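Putative cytochrome P450 154A1 (Streptomyces coelicolor, PDB 1ODO) is a haem protein of the cytochrome P450 family, whose mainly helical fold encloses the iron porphyrin and, next to it, a bound 4-phenyl-1H-imidazole. Local coordinates at residues A[127-132]-A[369-374]; A[28-33]-A[301-306]. All blocks are in the same frame, centred on the assembly; numbering follows the deposited sequence.

Contact 1: A[127-132]-A[369-374]; sequences DRLAEL and ESLFGR
Asp127 OD1 is gripped twice by a single guanidinium group: Arg374 NH1 and Arg374 NH2 each lie 2.7 Å from it, forming an end-on salt bridge that converges on one carboxylate oxygen. The bridge joins the last turns of helices 108-131 and 357-374, which correspond to helices D and L of the conserved P450 core. Their short segments run in roughly the same direction, with axes 11.0 Å from each other at closest approach. At that spacing the backbones stay apart and side chains must span the gap. Arg374 does so with CG anti to its own backbone N (chi1 -166°) and further bends at chi2 and chi3, which present the NH1/NH2 end of the group to the aspartate.

The two bonds differ in approach. NH1 uses the anti lone pair of OD1, whereas NH2 comes from above the carboxylate plane, and the carboxylate and guanidinium planes are turned moderately against each other. Sharing one acceptor keeps both bonds well short of straight, with N-H...O angles of 135° for NH1 and 132° for NH2. Ala130 CB lies at the guanidinium edge, 4.2 Å from Arg374 NH1, while Thr123 and Val126 of helix 108-131 also touch the arginine side chain.

Beside this partly exposed bridge is a buried apolar contact. Leu129 and Leu371 cross at about a right angle; both also pack on Leu140 of helix 140-145, and Leu371 touches Val255 of helix 247-260, in the I-helix region. Across the two segments, the leucines meet through one methyl group each, with Leu129 CD1 4.0 Å from Leu371 CD1.

Contact 2: A[28-33]-A[301-306]; sequences GPATWV and IALPDG
No backbone hydrogen bond links 28-33 to 301-306; the start of strand 30-35 faces a type I beta turn from Leu303 to Gly306, closed by Gly306 N to Leu303 O at 3.0 Å, and the nearest CA atoms, those of Pro29 and Pro304, remain 7.4 Å apart. The gap is bridged by two apolar pairs. The rings of Pro29 and Pro304 lie alongside in opposed senses, so that Pro29 CG reaches both CB and CG of Pro304, each at 4.1 Å. At the next residue, the first of strand 30-35, the methyl group of Ala30 meets one branch of Leu303, with Ala30 CB 4.2 Å from Leu303 CD2. The proline pair lies toward the surface, while Ala30 and Leu303 are buried.

Within the turn, Asp305 OD2 forms a salt bridge with Arg307 NE. The two apolar pairs set the hairpin of strands 301-302 and 308-309 against the large mixed sheet of this P450, where strand 30-35 begins. Strand 38-43 pairs with strand 30-35 and places Val43 against Ala30 and Trp41 against Leu303, while from helix 46-52 the side chain of Leu48 touches Pro29, Leu303 and Pro304.

Contacts 1 and 2 lie on opposite sides of the centre of the chain, with centres 48 Å apart and nearest atoms about 34 Å apart; they share no helix or strand. Both are partly buried, each combining an inner apolar pair with a more exposed one, but the outer chemistry differs. In contact 1, between two helix ends, a long charged side chain spans the gap and makes a salt bridge. In contact 2, where a sheet strand meets a hairpin turn, rigid proline rings touch instead and no polar bond crosses. Each joins an early part of the sequence to a late one, and their segments alternate along the chain.

Contact 1: A[127-132]-A[369-374]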
loop_
_atom_site.group_PDB
_atom_site.type_symbol
_atom_site.label_atom_id
_atom_site.label_comp_id
_atom_site.label_asym_id
_atom_site.label_seq_id
_atom_site.Cartn_x
_atom_site.Cartn_y
_atom_site.Cartn_z
ATOM N N ASP A 127 19.293 1.172 -16.413
ATOM C CA ASP A 127 20.532 0.907 -17.142
ATOM C C ASP A 127 20.817 -0.590 -17.082
ATOM O O ASP A 127 21.221 -1.199 -18.074
ATOM C CB ASP A 127 21.719 1.651 -16.523
ATOM C CG ASP A 127 21.703 3.133 -16.816
ATOM O OD1 ASP A 127 21.101 3.538 -17.831
ATOM O OD2 ASP A 127 22.313 3.891 -16.036
ATOM N N ARG A 128 20.608 -1.178 -15.904
ATOM C CA ARG A 128 20.837 -2.605 -15.705
ATOM C C ARG A 128 19.977 -3.423 -16.655
ATOM O O ARG A 128 20.426 -4.427 -17.204
ATOM C CB ARG A 128 20.519 -3.002 -14.265
ATOM C CG ARG A 128 21.604 -2.664 -13.261
ATOM C CD ARG A 128 21.085 -2.866 -11.848
ATOM N NE ARG A 128 20.225 -4.045 -11.752
ATOM C CZ ARG A 128 19.573 -4.408 -10.651
ATOM N NH1 ARG A 128 19.682 -3.683 -9.546
ATOM N NH2 ARG A 128 18.808 -5.492 -10.656
ATOM N N LEU A 129 18.734 -2.994 -16.837
ATOM C CA LEU A 129 17.814 -3.690 -17.725
ATOM C C LEU A 129 18.388 -3.690 -19.134
ATOM O O LEU A 129 18.289 -4.677 -19.859
ATOM C CB LEU A 129 16.454 -2.988 -17.741
ATOM C CG LEU A 129 15.608 -3.033 -16.468
ATOM C CD1 LEU A 129 14.375 -2.156 -16.639
ATOM C CD2 LEU A 129 15.206 -4.466 -16.171
ATOM N N ALA A 130 18.986 -2.565 -19.510
ATOM C CA ALA A 130 19.583 -2.405 -20.832
ATOM C C ALA A 130 20.761 -3.338 -21.083
ATOM O O ALA A 130 21.139 -3.566 -22.232
ATOM C CB ALA A 130 20.018 -0.959 -21.027
ATOM N N GLU A 131 21.341 -3.875 -20.015
ATOM C CA GLU A 131 22.480 -4.782 -20.145
ATOM C C GLU A 131 22.037 -6.237 -20.251
ATOM O O GLU A 131 22.817 -7.105 -20.646
ATOM C CB GLU A 131 23.419 -4.620 -18.948
ATOM C CG GLU A 131 23.763 -3.179 -18.629
ATOM C CD GLU A 131 24.690 -3.043 -17.438
ATOM O OE1 GLU A 131 24.442 -3.705 -16.403
ATOM O OE2 GLU A 131 25.667 -2.265 -17.535
ATOM N N LEU A 132 20.785 -6.503 -19.891
ATOM C CA LEU A 132 20.254 -7.859 -19.952
ATOM C C LEU A 132 20.284 -8.389 -21.381
ATOM O O LEU A 132 20.198 -7.622 -22.341
ATOM C CB LEU A 132 18.818 -7.892 -19.415
ATOM C CG LEU A 132 18.614 -8.070 -17.905
ATOM C CD1 LEU A 132 19.563 -7.187 -17.126
ATOM C CD2 LEU A 132 17.172 -7.742 -17.554
ATOM N N GLU A 369 8.623 7.154 -16.685
ATOM C CA GLU A 369 9.317 8.023 -17.627
ATOM C C GLU A 369 10.623 7.411 -18.112
ATOM O O GLU A 369 10.891 7.367 -19.314
ATOM C CB GLU A 369 9.593 9.381 -16.975
ATOM C CG GLU A 369 10.394 10.336 -17.842
ATOM C CD GLU A 369 10.534 11.711 -17.222
ATOM O OE1 GLU A 369 10.975 11.803 -16.057
ATOM O OE2 GLU A 369 10.206 12.702 -17.904
ATOM N N SER A 370 11.426 6.927 -17.172
ATOM C CA SER A 370 12.710 6.316 -17.496
ATOM C C SER A 370 12.560 5.017 -18.284
ATOM O O SER A 370 13.232 4.816 -19.294
ATOM C CB SER A 370 13.493 6.058 -16.204
ATOM O OG SER A 370 14.763 5.485 -16.469
ATOM N N LEU A 371 11.668 4.143 -17.827
ATOM C CA LEU A 371 11.432 2.864 -18.483
ATOM C C LEU A 371 10.965 2.984 -19.934
ATOM O O LEU A 371 11.582 2.422 -20.843
ATOM C CB LEU A 371 10.404 2.054 -17.690
ATOM C CG LEU A 371 10.059 0.674 -18.255
ATOM C CD1 LEU A 371 11.284 -0.226 -18.182
ATOM C CD2 LEU A 371 8.911 0.066 -17.465
ATOM N N PHE A 372 9.874 3.706 -20.158
ATOM C CA PHE A 372 9.369 3.863 -21.517
ATOM C C PHE A 372 10.233 4.795 -22.353
ATOM O O PHE A 372 10.173 4.778 -23.582
ATOM C CB PHE A 372 7.915 4.343 -21.498
ATOM C CG PHE A 372 6.946 3.279 -21.084
ATOM C CD1 PHE A 372 6.639 3.078 -19.740
ATOM C CD2 PHE A 372 6.387 2.432 -22.035
ATOM C CE1 PHE A 372 5.787 2.039 -19.349
ATOM C CE2 PHE A 372 5.535 1.393 -21.657
ATOM C CZ PHE A 372 5.235 1.195 -20.309
ATOM N N GLY A 373 11.044 5.606 -21.685
ATOM C CA GLY A 373 11.910 6.521 -22.401
ATOM C C GLY A 373 13.082 5.743 -22.979
ATOM O O GLY A 373 13.539 6.017 -24.090
ATOM N N ARG A 374 13.555 4.754 -22.224
ATOM C CA ARG A 374 14.678 3.925 -22.648
ATOM C C ARG A 374 14.251 2.803 -23.591
ATOM O O ARG A 374 14.974 2.462 -24.527
ATOM C CB ARG A 374 15.372 3.310 -21.428
ATOM C CG ARG A 374 16.737 2.704 -21.732
ATOM C CD ARG A 374 17.767 3.802 -21.956
ATOM N NE ARG A 374 17.990 4.569 -20.732
ATOM C CZ ARG A 374 18.756 4.165 -19.722
ATOM N NH1 ARG A 374 19.389 3.001 -19.787
ATOM N NH2 ARG A 374 18.874 4.918 -18.636
#

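Contact 2: A[28-33]-A[301-306]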
loop_
_atom_site.group_PDB
_atom_site.type_symbol
_atom_site.label_atom_id
_atom_site.label_comp_id
_atom_site.label_asym_id
_atom_site.label_seq_id
_atom_site.Cartn_x
_atom_site.Cartn_y
_atom_site.Cartn_z
ATOM N N GLY A 28 -24.995 -2.457 -1.567
ATOM C CA GLY A 28 -25.276 -1.070 -1.254
ATOM C C GLY A 28 -24.024 -0.400 -0.716
ATOM O O GLY A 28 -22.911 -0.896 -0.927
ATOM N N PRO A 29 -24.171 0.715 0.006
ATOM C CA PRO A 29 -23.020 1.435 0.561
ATOM C C PRO A 29 -22.127 0.624 1.495
ATOM O O PRO A 29 -20.916 0.838 1.534
ATOM C CB PRO A 29 -23.666 2.640 1.251
ATOM C CG PRO A 29 -25.055 2.160 1.577
ATOM C CD PRO A 29 -25.434 1.395 0.343
ATOM N N ALA A 30 -22.715 -0.315 2.232
ATOM C CA ALA A 30 -21.942 -1.141 3.155
ATOM C C ALA A 30 -22.480 -2.564 3.232
ATOM O O ALA A 30 -23.674 -2.800 3.038
ATOM C CB ALA A 30 -21.950 -0.505 4.550
ATOM N N THR A 31 -21.587 -3.511 3.516
ATOM C CA THR A 31 -21.953 -4.916 3.626
ATOM C C THR A 31 -21.167 -5.582 4.750
ATOM O O THR A 31 -19.974 -5.323 4.923
ATOM C CB THR A 31 -21.644 -5.699 2.323
ATOM O OG1 THR A 31 -22.381 -5.143 1.229
ATOM C CG2 THR A 31 -22.025 -7.166 2.488
ATOM N N TRP A 32 -21.846 -6.435 5.509
ATOM C CA TRP A 32 -21.228 -7.156 6.618
ATOM C C TRP A 32 -20.439 -8.288 5.952
ATOM O O TRP A 32 -21.014 -9.125 5.255
ATOM C CB TRP A 32 -22.328 -7.714 7.534
ATOM C CG TRP A 32 -21.869 -8.330 8.834
ATOM C CD1 TRP A 32 -22.092 -9.611 9.255
ATOM C CD2 TRP A 32 -21.188 -7.670 9.911
ATOM N NE1 TRP A 32 -21.600 -9.789 10.527
ATOM C CE2 TRP A 32 -21.040 -8.615 10.955
ATOM C CE3 TRP A 32 -20.690 -6.374 10.098
ATOM C CZ2 TRP A 32 -20.416 -8.302 12.167
ATOM C CZ3 TRP A 32 -20.068 -6.063 11.306
ATOM C CH2 TRP A 32 -19.939 -7.025 12.324
ATOM N N VAL A 33 -19.123 -8.300 6.143
ATOM C CA VAL A 33 -18.285 -9.332 5.542
ATOM C C VAL A 33 -17.411 -10.053 6.560
ATOM O O VAL A 33 -17.335 -9.668 7.728
ATOM C CB VAL A 33 -17.344 -8.733 4.458
ATOM C CG1 VAL A 33 -18.157 -8.012 3.382
ATOM C CG2 VAL A 33 -16.352 -7.766 5.109
ATOM N N ILE A 301 -23.374 4.257 14.845
ATOM C CA ILE A 301 -23.351 5.079 13.640
ATOM C C ILE A 301 -24.462 4.628 12.691
ATOM O O ILE A 301 -24.569 3.446 12.368
ATOM C CB ILE A 301 -21.997 4.964 12.905
ATOM C CG1 ILE A 301 -20.869 5.453 13.815
ATOM C CG2 ILE A 301 -22.040 5.770 11.605
ATOM C CD1 ILE A 301 -19.478 5.240 13.246
ATOM N N ALA A 302 -25.279 5.575 12.241
ATOM C CA ALA A 302 -26.378 5.261 11.331
ATOM C C ALA A 302 -25.909 5.086 9.889
ATOM O O ALA A 302 -25.124 5.887 9.383
ATOM C CB ALA A 302 -27.437 6.362 11.394
ATOM N N LEU A 303 -26.387 4.029 9.238
ATOM C CA LEU A 303 -26.025 3.751 7.852
ATOM C C LEU A 303 -27.133 4.320 6.973
ATOM O O LEU A 303 -28.264 4.495 7.430
ATOM C CB LEU A 303 -25.900 2.245 7.617
ATOM C CG LEU A 303 -24.656 1.575 8.195
ATOM C CD1 LEU A 303 -24.762 0.072 8.023
ATOM C CD2 LEU A 303 -23.417 2.111 7.492
ATOM N N PRO A 304 -26.829 4.608 5.697
ATOM C CA PRO A 304 -27.821 5.163 4.771
ATOM C C PRO A 304 -29.128 4.379 4.639
ATOM O O PRO A 304 -30.165 4.958 4.326
ATOM C CB PRO A 304 -27.056 5.235 3.450
ATOM C CG PRO A 304 -25.643 5.480 3.899
ATOM C CD PRO A 304 -25.510 4.499 5.046
ATOM N N ASP A 305 -29.095 3.072 4.883
ATOM C CA ASP A 305 -30.318 2.283 4.762
ATOM C C ASP A 305 -31.101 2.116 6.060
ATOM O O ASP A 305 -32.093 1.393 6.098
ATOM C CB ASP A 305 -30.004 0.906 4.167
ATOM C CG ASP A 305 -29.157 0.043 5.090
ATOM O OD1 ASP A 305 -28.779 0.513 6.186
ATOM O OD2 ASP A 305 -28.871 -1.112 4.709
ATOM N N GLY A 306 -30.663 2.780 7.123
ATOM C CA GLY A 306 -31.369 2.660 8.383
ATOM C C GLY A 306 -30.727 1.668 9.328
ATOM O O GLY A 306 -31.077 1.612 10.509
#